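Long-range contacts in alcohol dehydrogenase superfamily protein (Novosphingobium aromaticivorans, PDB 3GAZ), which probably acts as an NADP-dependent oxidoreductase of the medium-chain dehydrogenase/reductase superfamily: residues A[43-48]-A[328-333]; A[69-74]-A[93-98]; A[124-129]-A[299-304]; A[132-137]-A[161-166]. All blocks are in the same frame, centred on the assembly; numbering follows the deposited sequence.

Interaction 1. Residues A[43-48]-A[328-333]; sequences GTNPLD and RGKIAI
G43 and A332 face each other as an antiparallel non-hydrogen-bonded pair with CA atoms 4.6 Å apart, and the T44 N to I331 O bond follows at 3.1 Å. The pairing is where the chain's last strand returns to the GroES-like domain of the medium-chain dehydrogenase/reductase fold and adds strand 332-334 to strand 41-43; a backbone bond between I333 and S42 belongs to the same pairing. I331 O takes a second donor, T44 OG1, at 2.8 Å. The two use different approaches: T44 N lies nearly along the C=O axis (169°), whereas OG1 comes in at 122°, tilted from the carbonyl plane. T44 can do this because its chi1 of 70° holds OG1 between the backbone N and the carbonyl carbon. K330 bends at chi3 and chi4, and its NZ donates to T44 O at 2.9 Å, in the carbonyl plane. A water accepts from K330 NZ and I331 N and donates to T44 OG1, closing a buried polar cluster. A calcium ion lies about 3 Å from the K330 side chain, nearest atoms. On the apolar side, T44 CG2 meets I333 CD1 at 3.7 Å, the two side chains crossing at about a right angle.

Interaction 2. Residues A[69-74]-A[93-98]; sequences MDLAGT and GLTGGV
D70 carries the flat side-chain group of this contact: OD1 of its carboxylate lies 3.8 Å from L94 CD1, above the sheet face that D70 and L94 share, while L71 and G93 belong to the other face. D70 OD1 has its strongest partner elsewhere, the backbone N of L133 in the first turn of helix 132-145. The two segments belong to the beta hairpin of strands 70-78 and 90-94 within the GroES-like domain. L71 and G93 are its hydrogen-bonded pair, with L71 N to G93 O at 3.0 Å and G93 N to L71 O at 3.1 Å. A third backbone bond, T95 N to M69 O, also measures 3.0 Å, and its donor lies almost straight in line with the carbonyl (175°). Past T95 the chain leaves the strand, yet it stays against selenomethionine M69: M69 CA makes a CH...O contact of 3.1 Å to G96 O, and SE reaches V98 CG1 at 4.0 Å. G97 lies beside M69 CG, where a side chain on G97 would collide, and its positive phi of 87° also suits a residue without CB. L94 CD1 covers M69 CB from the other strand. On the opposite face, L71 turns CG between its backbone N and carbonyl carbon (chi1 64°), and CD2 meets T95 OG1 at 3.5 Å. Backbone bonds therefore set the register here, while the side chains contribute chiefly apolar cover; the one acidic group is directed to a helix start and not to a charge across the hairpin.

Interaction 3. Residues A[124-129]-A[299-304]; sequences TMRQAS and PRLDPR
R126 reaches from the short helix 125-129 to the carbonyls of D302 and R304, its NH2 donating to D302 O at 2.9 Å. This acceptor sits at the edge of the guanidinium, 8° out of its plane. NH1 makes a weak bond to R304 O at 3.2 Å. The acceptors are presented by an Asx turn: D302 OD1 takes R304 N with its anti lone pair, and R304 also grips the carboxylate side-on, NE to OD1 and NH2 to OD2, the latter at 2.8 Å. The Asx turn and the salt bridge both hold this bend, whose D302 and R304 carbonyls R126 meets. The helix start is closed by a capping box, in which T124 N donates to Q127 OE1 at 2.9 Å and Q127 N returns a bond to T124 OG1. The contact thus joins the capped helix to the loop ahead of strand 306-307; R300 and D302 of that loop also make backbone bonds to K330, beside the chain's last strand.

Packing spreads from the guanidinium. L301 lays CD1 over one of its faces, and its CD2 touches Q127 CG at 3.6 Å; L301 crosses both side chains at about a right angle. An alanine in place of R126 would probably leave D302 O without this donor, remove the weak bond to R304 O, and strip the guanidinium from L301 CG and CD1. Farther out, a water accepts from Q127 NE2 and donates to P299 O, 2.7 Å away. The P299 ring closes the inner end of the contact, with CG set 3.4 Å from Q127 O.

Interaction 4. Residues A[132-137]-A[161-166]; sequences PLVFIT and GGVGHV
V134 is the tight point: its CB lies 3.4 Å from G162 O, and V166 CG2 comes equally near V134 O, also 3.4 Å. The axes of helices 132-137 and 162-166 approach to 8.2 Å and cross at -63°. G162 suits this closeness: a CB there would stand only 3.2 Å from V134 CG1, a tight fit. G161 and G164 belong to a GxGxxG pattern, consistent with the nucleotide-binding turn of a Rossmann domain. V134 CG2 and V166 CG1 also touch, their side chains at about a right angle. The more open side is at V163, which with G161 and G162 is partly exposed. There T137 CG2, anti to the backbone N, rests on both V163 methyls, 3.8 Å from V163 CG2, while T137 OG1 donates to L133 O and is also hydrogen-bonded to T268 OG1. An alanine at T137 would probably cost the V163 methyls their CG2 neighbour and the T268 hydroxyl this partner. Around the pair, helix 278-293 receives F135 and I136, strand 90-94 packs on P132, L133 and I136, and T137 O accepts from Y221 of strand 217-222, so helix 132-145 lies between the GroES-like sheet and the parallel Rossmann sheet.

Interactions 1 and 2 extend the same mixed sheet, and a probable backbone bond from G43 N to D70 O joins them directly. Both are buried and rest on strand pairing, but interaction 1 adds a lysine, a hydroxyl and a water, whereas interaction 2 adds mostly apolar cover. Interaction 3 is only partly buried and relies on arginine-to-carbonyl bonds, in keeping with its more open position; it meets interaction 1 through the backbones of R300, D302 and K330. Interaction 4, closest to the chain centre, is apolar helix packing at the junction of the two domains. Its G162 and the K330 side chain of interaction 1 both lie near the calcium ion.

Interaction 1. Residues A[43-48]-A[328-333]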
loop_
_atom_site.group_PDB
_atom_site.type_symbol
_atom_site.label_atom_id
_atom_site.label_comp_id
_atom_site.label_asym_id
_atom_site.label_seq_id
_atom_site.Cartn_x
_atom_site.Cartn_y
_atom_site.Cartn_z
ATOM N N GLY A 43 14.954 -1.514 12.850
ATOM C CA GLY A 43 15.692 -2.658 12.339
ATOM C C GLY A 43 15.706 -2.687 10.824
ATOM O O GLY A 43 14.658 -2.579 10.193
ATOM N N THR A 44 16.891 -2.839 10.236
ATOM C CA THR A 44 17.015 -2.870 8.785
ATOM C C THR A 44 16.858 -4.272 8.218
ATOM O O THR A 44 16.954 -5.264 8.935
ATOM C CB THR A 44 18.394 -2.335 8.310
ATOM O OG1 THR A 44 19.422 -3.265 8.680
ATOM C CG2 THR A 44 18.693 -0.978 8.939
ATOM N N ASN A 45 16.600 -4.340 6.918
ATOM C CA ASN A 45 16.472 -5.614 6.223
ATOM C C ASN A 45 16.868 -5.393 4.771
ATOM O O ASN A 45 16.627 -4.324 4.210
ATOM C CB ASN A 45 15.035 -6.153 6.297
ATOM C CG ASN A 45 14.657 -6.638 7.693
ATOM O OD1 ASN A 45 13.903 -5.978 8.412
ATOM N ND2 ASN A 45 15.182 -7.795 8.081
ATOM N N PRO A 46 17.500 -6.397 4.147
ATOM C CA PRO A 46 17.925 -6.290 2.751
ATOM C C PRO A 46 16.823 -5.781 1.818
ATOM O O PRO A 46 17.094 -4.995 0.911
ATOM C CB PRO A 46 18.351 -7.716 2.414
ATOM C CG PRO A 46 18.890 -8.213 3.721
ATOM C CD PRO A 46 17.843 -7.719 4.699
ATOM N N LEU A 47 15.585 -6.224 2.038
ATOM C CA LEU A 47 14.477 -5.795 1.181
ATOM C C LEU A 47 14.358 -4.273 1.085
ATOM O O LEU A 47 14.013 -3.744 0.030
ATOM C CB LEU A 47 13.147 -6.377 1.674
ATOM C CG LEU A 47 11.940 -6.098 0.769
ATOM C CD1 LEU A 47 12.164 -6.757 -0.588
ATOM C CD2 LEU A 47 10.661 -6.629 1.416
ATOM N N ASP A 48 14.641 -3.572 2.182
ATOM C CA ASP A 48 14.563 -2.109 2.195
ATOM C C ASP A 48 15.410 -1.504 1.070
ATOM O O ASP A 48 15.002 -0.538 0.418
ATOM C CB ASP A 48 15.053 -1.539 3.538
ATOM C CG ASP A 48 14.282 -2.084 4.738
ATOM O OD1 ASP A 48 13.104 -2.459 4.585
ATOM O OD2 ASP A 48 14.854 -2.121 5.845
ATOM N N ARG A 328 27.462 -8.525 10.398
ATOM C CA ARG A 328 27.715 -9.784 11.088
ATOM C C ARG A 328 26.584 -9.767 12.097
ATOM O O ARG A 328 26.720 -9.280 13.218
ATOM C CB ARG A 328 29.086 -9.762 11.764
ATOM C CG ARG A 328 30.238 -9.633 10.765
ATOM C CD ARG A 328 31.613 -9.714 11.432
ATOM N NE ARG A 328 31.746 -8.758 12.528
ATOM C CZ ARG A 328 31.321 -8.976 13.770
ATOM N NH1 ARG A 328 30.739 -10.127 14.090
ATOM N NH2 ARG A 328 31.460 -8.037 14.691
ATOM N N GLY A 329 25.452 -10.305 11.665
ATOM C CA GLY A 329 24.257 -10.268 12.474
ATOM C C GLY A 329 23.488 -9.179 11.744
ATOM O O GLY A 329 23.834 -8.859 10.609
ATOM N N LYS A 330 22.475 -8.587 12.361
ATOM C CA LYS A 330 21.713 -7.557 11.669
ATOM C C LYS A 330 22.088 -6.137 12.095
ATOM O O LYS A 330 22.728 -5.931 13.126
ATOM C CB LYS A 330 20.211 -7.823 11.850
ATOM C CG LYS A 330 19.756 -9.135 11.188
ATOM C CD LYS A 330 18.269 -9.431 11.395
ATOM C CE LYS A 330 17.386 -8.291 10.889
ATOM N NZ LYS A 330 17.607 -8.002 9.446
ATOM N N ILE A 331 21.694 -5.165 11.275
ATOM C CA ILE A 331 21.985 -3.760 11.522
ATOM C C ILE A 331 20.763 -3.027 12.058
ATOM O O ILE A 331 19.668 -3.133 11.498
ATOM C CB ILE A 331 22.422 -3.042 10.219
ATOM C CG1 ILE A 331 23.684 -3.695 9.652
ATOM C CG2 ILE A 331 22.643 -1.557 10.493
ATOM C CD1 ILE A 331 24.930 -3.503 10.503
ATOM N N ALA A 332 20.961 -2.275 13.137
ATOM C CA ALA A 332 19.888 -1.506 13.746
ATOM C C ALA A 332 20.248 -0.023 13.726
ATOM O O ALA A 332 21.401 0.359 13.943
ATOM C CB ALA A 332 19.658 -1.960 15.178
ATOM N N ILE A 333 19.250 0.802 13.446
ATOM C CA ILE A 333 19.436 2.241 13.412
ATOM C C ILE A 333 18.896 2.790 14.719
ATOM O O ILE A 333 17.785 2.453 15.115
ATOM C CB ILE A 333 18.627 2.880 12.264
ATOM C CG1 ILE A 333 19.136 2.368 10.916
ATOM C CG2 ILE A 333 18.711 4.407 12.353
ATOM C CD1 ILE A 333 18.168 2.615 9.779
HETATM O O HOH W 1 19.881 -6.239 8.852
#

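Interaction 2. Residues A[69-74]-A[93-98]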
loop_
_atom_site.group_PDB
_atom_site.type_symbol
_atom_site.label_atom_id
_atom_site.label_comp_id
_atom_site.label_asym_id
_atom_site.label_seq_id
_atom_site.Cartn_x
_atom_site.Cartn_y
_atom_site.Cartn_z
HETATM N N MSE A 69 11.147 -1.638 8.021
HETATM C CA MSE A 69 10.002 -2.466 8.386
HETATM C C MSE A 69 9.873 -2.826 9.869
HETATM O O MSE A 69 8.758 -2.979 10.378
HETATM C CB MSE A 69 10.035 -3.758 7.551
HETATM C CG MSE A 69 10.213 -3.526 6.052
HETATM SE SE MSE A 69 10.463 -5.070 5.103
HETATM C CE MSE A 69 12.121 -5.144 5.035
ATOM N N ASP A 70 11.008 -2.975 10.550
ATOM C CA ASP A 70 11.027 -3.346 11.969
ATOM C C ASP A 70 11.251 -2.160 12.907
ATOM O O ASP A 70 11.964 -1.213 12.572
ATOM C CB ASP A 70 12.144 -4.357 12.255
ATOM C CG ASP A 70 11.919 -5.710 11.593
ATOM O OD1 ASP A 70 10.772 -6.208 11.613
ATOM O OD2 ASP A 70 12.906 -6.290 11.077
ATOM N N LEU A 71 10.654 -2.229 14.095
ATOM C CA LEU A 71 10.851 -1.177 15.075
ATOM C C LEU A 71 10.844 -1.686 16.505
ATOM O O LEU A 71 10.448 -2.820 16.787
ATOM C CB LEU A 71 9.795 -0.073 14.927
ATOM C CG LEU A 71 8.306 -0.352 15.170
ATOM C CD1 LEU A 71 8.044 -0.710 16.630
ATOM C CD2 LEU A 71 7.516 0.900 14.795
ATOM N N ALA A 72 11.319 -0.823 17.396
ATOM C CA ALA A 72 11.350 -1.085 18.826
ATOM C C ALA A 72 11.270 0.310 19.427
ATOM O O ALA A 72 12.022 1.203 19.034
ATOM C CB ALA A 72 12.653 -1.763 19.226
ATOM N N GLY A 73 10.348 0.513 20.357
ATOM C CA GLY A 73 10.225 1.830 20.955
ATOM C C GLY A 73 9.303 1.856 22.154
ATOM O O GLY A 73 9.157 0.861 22.863
ATOM N N THR A 74 8.673 3.003 22.370
ATOM C CA THR A 74 7.767 3.188 23.493
ATOM C C THR A 74 6.446 3.797 23.037
ATOM O O THR A 74 6.410 4.643 22.143
ATOM C CB THR A 74 8.403 4.119 24.553
ATOM O OG1 THR A 74 9.589 3.508 25.075
ATOM C CG2 THR A 74 7.431 4.378 25.697
ATOM N N GLY A 93 8.011 -4.665 16.895
ATOM C CA GLY A 93 7.208 -5.365 15.910
ATOM C C GLY A 93 7.517 -5.058 14.459
ATOM O O GLY A 93 8.309 -4.171 14.152
ATOM N N LEU A 94 6.893 -5.831 13.573
ATOM C CA LEU A 94 7.020 -5.671 12.127
ATOM C C LEU A 94 5.796 -4.828 11.816
ATOM O O LEU A 94 4.671 -5.324 11.869
ATOM C CB LEU A 94 6.930 -7.033 11.436
ATOM C CG LEU A 94 6.772 -7.042 9.911
ATOM C CD1 LEU A 94 7.795 -6.105 9.278
ATOM C CD2 LEU A 94 6.942 -8.474 9.398
ATOM N N THR A 95 6.016 -3.559 11.486
ATOM C CA THR A 95 4.900 -2.647 11.291
ATOM C C THR A 95 4.661 -1.946 9.957
ATOM O O THR A 95 3.544 -1.507 9.697
ATOM C CB THR A 95 4.969 -1.567 12.356
ATOM O OG1 THR A 95 6.111 -0.735 12.092
ATOM C CG2 THR A 95 5.143 -2.210 13.754
ATOM N N GLY A 96 5.683 -1.804 9.120
ATOM C CA GLY A 96 5.451 -1.120 7.859
ATOM C C GLY A 96 6.609 -1.215 6.892
ATOM O O GLY A 96 7.315 -2.221 6.863
ATOM N N GLY A 97 6.802 -0.168 6.096
ATOM C CA GLY A 97 7.893 -0.173 5.138
ATOM C C GLY A 97 7.502 -0.818 3.822
ATOM O O GLY A 97 8.272 -0.797 2.859
ATOM N N VAL A 98 6.303 -1.390 3.783
ATOM C CA VAL A 98 5.786 -2.042 2.580
ATOM C C VAL A 98 4.299 -1.740 2.387
ATOM O O VAL A 98 3.622 -1.278 3.307
ATOM C CB VAL A 98 5.946 -3.571 2.653
ATOM C CG1 VAL A 98 7.412 -3.941 2.813
ATOM C CG2 VAL A 98 5.115 -4.122 3.815
#

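Interaction 3. Residues A[124-129]-A[299-304]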
loop_
_atom_site.group_PDB
_atom_site.type_symbol
_atom_site.label_atom_id
_atom_site.label_comp_id
_atom_site.label_asym_id
_atom_site.label_seq_id
_atom_site.Cartn_x
_atom_site.Cartn_y
_atom_site.Cartn_z
ATOM N N THR A 124 17.966 -4.776 24.532
ATOM C CA THR A 124 18.078 -3.332 24.386
ATOM C C THR A 124 17.160 -3.007 23.206
ATOM O O THR A 124 16.703 -3.915 22.511
ATOM C CB THR A 124 19.511 -2.903 24.018
ATOM O OG1 THR A 124 19.842 -3.423 22.722
ATOM C CG2 THR A 124 20.510 -3.419 25.057
HETATM N N MSE A 125 16.884 -1.730 22.972
HETATM C CA MSE A 125 16.017 -1.361 21.858
HETATM C C MSE A 125 16.607 -1.818 20.518
HETATM O O MSE A 125 15.876 -2.251 19.623
HETATM C CB MSE A 125 15.778 0.151 21.854
HETATM C CG MSE A 125 14.822 0.640 22.957
HETATM SE SE MSE A 125 13.075 0.198 22.656
HETATM C CE MSE A 125 12.313 0.709 24.222
ATOM N N ARG A 126 17.927 -1.726 20.384
ATOM C CA ARG A 126 18.593 -2.150 19.153
ATOM C C ARG A 126 18.378 -3.644 18.924
ATOM O O ARG A 126 17.990 -4.061 17.834
ATOM C CB ARG A 126 20.095 -1.844 19.226
ATOM C CG ARG A 126 20.483 -0.443 18.734
ATOM C CD ARG A 126 21.889 -0.048 19.197
ATOM N NE ARG A 126 22.881 -1.094 18.954
ATOM C CZ ARG A 126 23.340 -1.443 17.754
ATOM N NH1 ARG A 126 22.906 -0.827 16.663
ATOM N NH2 ARG A 126 24.233 -2.419 17.646
ATOM N N GLN A 127 18.622 -4.445 19.960
ATOM C CA GLN A 127 18.458 -5.895 19.867
ATOM C C GLN A 127 17.044 -6.314 19.472
ATOM O O GLN A 127 16.860 -7.194 18.634
ATOM C CB GLN A 127 18.798 -6.562 21.201
ATOM C CG GLN A 127 20.269 -6.644 21.537
ATOM C CD GLN A 127 20.489 -7.278 22.901
ATOM O OE1 GLN A 127 20.001 -6.776 23.912
ATOM N NE2 GLN A 127 21.217 -8.388 22.933
ATOM N N ALA A 128 16.048 -5.695 20.096
ATOM C CA ALA A 128 14.658 -6.024 19.816
ATOM C C ALA A 128 14.222 -5.583 18.421
ATOM O O ALA A 128 13.421 -6.259 17.779
ATOM C CB ALA A 128 13.758 -5.390 20.866
ATOM N N SER A 129 14.759 -4.458 17.952
ATOM C CA SER A 129 14.390 -3.928 16.639
ATOM C C SER A 129 14.750 -4.809 15.434
ATOM O O SER A 129 14.110 -4.710 14.388
ATOM C CB SER A 129 15.005 -2.539 16.441
ATOM O OG SER A 129 16.401 -2.622 16.201
ATOM N N PRO A 299 18.983 -12.303 19.429
ATOM C CA PRO A 299 19.208 -11.839 18.060
ATOM C C PRO A 299 20.693 -11.584 17.822
ATOM O O PRO A 299 21.418 -11.203 18.742
ATOM C CB PRO A 299 18.394 -10.552 18.005
ATOM C CG PRO A 299 18.574 -10.009 19.394
ATOM C CD PRO A 299 18.357 -11.250 20.247
ATOM N N ARG A 300 21.149 -11.819 16.596
ATOM C CA ARG A 300 22.540 -11.567 16.260
ATOM C C ARG A 300 22.565 -10.113 15.807
ATOM O O ARG A 300 22.033 -9.770 14.750
ATOM C CB ARG A 300 23.013 -12.487 15.128
ATOM C CG ARG A 300 24.529 -12.548 15.011
ATOM C CD ARG A 300 24.990 -13.388 13.832
ATOM N NE ARG A 300 26.435 -13.587 13.863
ATOM C CZ ARG A 300 27.140 -14.120 12.870
ATOM N NH1 ARG A 300 26.532 -14.507 11.753
ATOM N NH2 ARG A 300 28.454 -14.277 12.999
ATOM N N LEU A 301 23.178 -9.260 16.619
ATOM C CA LEU A 301 23.235 -7.835 16.335
ATOM C C LEU A 301 24.646 -7.328 16.056
ATOM O O LEU A 301 25.536 -7.461 16.896
ATOM C CB LEU A 301 22.639 -7.074 17.524
ATOM C CG LEU A 301 22.646 -5.546 17.533
ATOM C CD1 LEU A 301 21.792 -5.019 16.389
ATOM C CD2 LEU A 301 22.107 -5.054 18.862
ATOM N N ASP A 302 24.849 -6.754 14.871
ATOM C CA ASP A 302 26.158 -6.207 14.512
ATOM C C ASP A 302 26.389 -5.047 15.493
ATOM O O ASP A 302 25.514 -4.196 15.672
ATOM C CB ASP A 302 26.138 -5.716 13.060
ATOM C CG ASP A 302 27.497 -5.238 12.577
ATOM O OD1 ASP A 302 28.012 -4.242 13.128
ATOM O OD2 ASP A 302 28.049 -5.859 11.642
ATOM N N PRO A 303 27.565 -5.010 16.147
ATOM C CA PRO A 303 27.948 -3.982 17.128
ATOM C C PRO A 303 27.912 -2.542 16.634
ATOM O O PRO A 303 27.793 -1.616 17.432
ATOM C CB PRO A 303 29.367 -4.392 17.538
ATOM C CG PRO A 303 29.442 -5.851 17.193
ATOM C CD PRO A 303 28.690 -5.928 15.898
ATOM N N ARG A 304 28.028 -2.351 15.325
ATOM C CA ARG A 304 28.014 -1.012 14.748
ATOM C C ARG A 304 26.706 -0.262 14.993
ATOM O O ARG A 304 25.629 -0.859 14.990
ATOM C CB ARG A 304 28.289 -1.089 13.245
ATOM C CG ARG A 304 29.756 -1.311 12.904
ATOM C CD ARG A 304 29.953 -1.527 11.419
ATOM N NE ARG A 304 29.451 -2.828 10.984
ATOM C CZ ARG A 304 29.529 -3.281 9.735
ATOM N NH1 ARG A 304 30.084 -2.533 8.791
ATOM N NH2 ARG A 304 29.068 -4.489 9.434
HETATM O O HOH W 2 22.431 -9.720 20.696
#

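Interaction 4. Residues A[132-137]-A[161-166]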
loop_
_atom_site.group_PDB
_atom_site.type_symbol
_atom_site.label_atom_id
_atom_site.label_comp_id
_atom_site.label_asym_id
_atom_site.label_seq_id
_atom_site.Cartn_x
_atom_site.Cartn_y
_atom_site.Cartn_z
ATOM N N PRO A 132 11.717 -8.800 14.839
ATOM C CA PRO A 132 10.418 -8.993 14.171
ATOM C C PRO A 132 10.331 -9.751 12.837
ATOM O O PRO A 132 9.894 -10.898 12.810
ATOM C CB PRO A 132 9.870 -7.573 14.076
ATOM C CG PRO A 132 10.371 -6.957 15.353
ATOM C CD PRO A 132 11.828 -7.429 15.370
ATOM N N LEU A 133 10.738 -9.129 11.736
ATOM C CA LEU A 133 10.641 -9.788 10.430
ATOM C C LEU A 133 11.278 -11.165 10.338
ATOM O O LEU A 133 10.614 -12.130 9.950
ATOM C CB LEU A 133 11.225 -8.909 9.317
ATOM C CG LEU A 133 11.255 -9.583 7.933
ATOM C CD1 LEU A 133 9.838 -9.985 7.510
ATOM C CD2 LEU A 133 11.867 -8.634 6.911
ATOM N N VAL A 134 12.557 -11.268 10.683
ATOM C CA VAL A 134 13.223 -12.556 10.587
ATOM C C VAL A 134 12.636 -13.612 11.515
ATOM O O VAL A 134 12.575 -14.779 11.142
ATOM C CB VAL A 134 14.766 -12.442 10.810
ATOM C CG1 VAL A 134 15.368 -11.520 9.751
ATOM C CG2 VAL A 134 15.078 -11.948 12.212
ATOM N N PHE A 135 12.193 -13.219 12.709
ATOM C CA PHE A 135 11.599 -14.193 13.625
ATOM C C PHE A 135 10.296 -14.722 13.030
ATOM O O PHE A 135 10.053 -15.930 12.988
ATOM C CB PHE A 135 11.287 -13.574 14.993
ATOM C CG PHE A 135 10.721 -14.567 15.979
ATOM C CD1 PHE A 135 11.567 -15.327 16.785
ATOM C CD2 PHE A 135 9.346 -14.800 16.042
ATOM C CE1 PHE A 135 11.055 -16.314 17.637
ATOM C CE2 PHE A 135 8.819 -15.787 16.891
ATOM C CZ PHE A 135 9.678 -16.546 17.690
ATOM N N ILE A 136 9.451 -13.798 12.587
ATOM C CA ILE A 136 8.174 -14.152 11.988
ATOM C C ILE A 136 8.396 -15.021 10.748
ATOM O O ILE A 136 7.671 -15.988 10.520
ATOM C CB ILE A 136 7.382 -12.881 11.604
ATOM C CG1 ILE A 136 6.891 -12.184 12.877
ATOM C CG2 ILE A 136 6.211 -13.233 10.696
ATOM C CD1 ILE A 136 6.243 -10.838 12.633
ATOM N N THR A 137 9.408 -14.681 9.957
ATOM C CA THR A 137 9.704 -15.445 8.755
ATOM C C THR A 137 10.101 -16.867 9.147
ATOM O O THR A 137 9.583 -17.843 8.597
ATOM C CB THR A 137 10.840 -14.780 7.947
ATOM O OG1 THR A 137 10.416 -13.477 7.517
ATOM C CG2 THR A 137 11.197 -15.617 6.730
ATOM N N GLY A 161 22.808 -16.145 8.841
ATOM C CA GLY A 161 21.995 -15.051 8.322
ATOM C C GLY A 161 20.813 -14.597 9.169
ATOM O O GLY A 161 20.552 -15.139 10.249
ATOM N N GLY A 162 20.088 -13.603 8.660
ATOM C CA GLY A 162 18.943 -13.052 9.372
ATOM C C GLY A 162 17.898 -14.061 9.819
ATOM O O GLY A 162 17.651 -14.227 11.015
ATOM N N VAL A 163 17.268 -14.728 8.859
ATOM C CA VAL A 163 16.250 -15.730 9.173
ATOM C C VAL A 163 16.911 -16.972 9.770
ATOM O O VAL A 163 16.394 -17.589 10.700
ATOM C CB VAL A 163 15.481 -16.153 7.896
ATOM C CG1 VAL A 163 14.384 -17.155 8.240
ATOM C CG2 VAL A 163 14.889 -14.930 7.226
ATOM N N GLY A 164 18.065 -17.324 9.222
ATOM C CA GLY A 164 18.777 -18.504 9.677
ATOM C C GLY A 164 19.087 -18.612 11.159
ATOM O O GLY A 164 18.750 -19.614 11.791
ATOM N N HIS A 165 19.719 -17.590 11.729
ATOM C CA HIS A 165 20.082 -17.661 13.139
ATOM C C HIS A 165 18.883 -17.746 14.074
ATOM O O HIS A 165 18.964 -18.367 15.130
ATOM C CB HIS A 165 21.015 -16.496 13.535
ATOM C CG HIS A 165 20.318 -15.194 13.804
ATOM N ND1 HIS A 165 19.800 -14.401 12.804
ATOM C CD2 HIS A 165 20.111 -14.522 14.963
ATOM C CE1 HIS A 165 19.306 -13.293 13.334
ATOM N NE2 HIS A 165 19.483 -13.343 14.641
ATOM N N VAL A 166 17.763 -17.145 13.691
ATOM C CA VAL A 166 16.586 -17.219 14.541
ATOM C C VAL A 166 15.867 -18.551 14.315
ATOM O O VAL A 166 15.266 -19.100 15.240
ATOM C CB VAL A 166 15.620 -16.026 14.300
ATOM C CG1 VAL A 166 16.259 -14.741 14.816
ATOM C CG2 VAL A 166 15.292 -15.893 12.823
#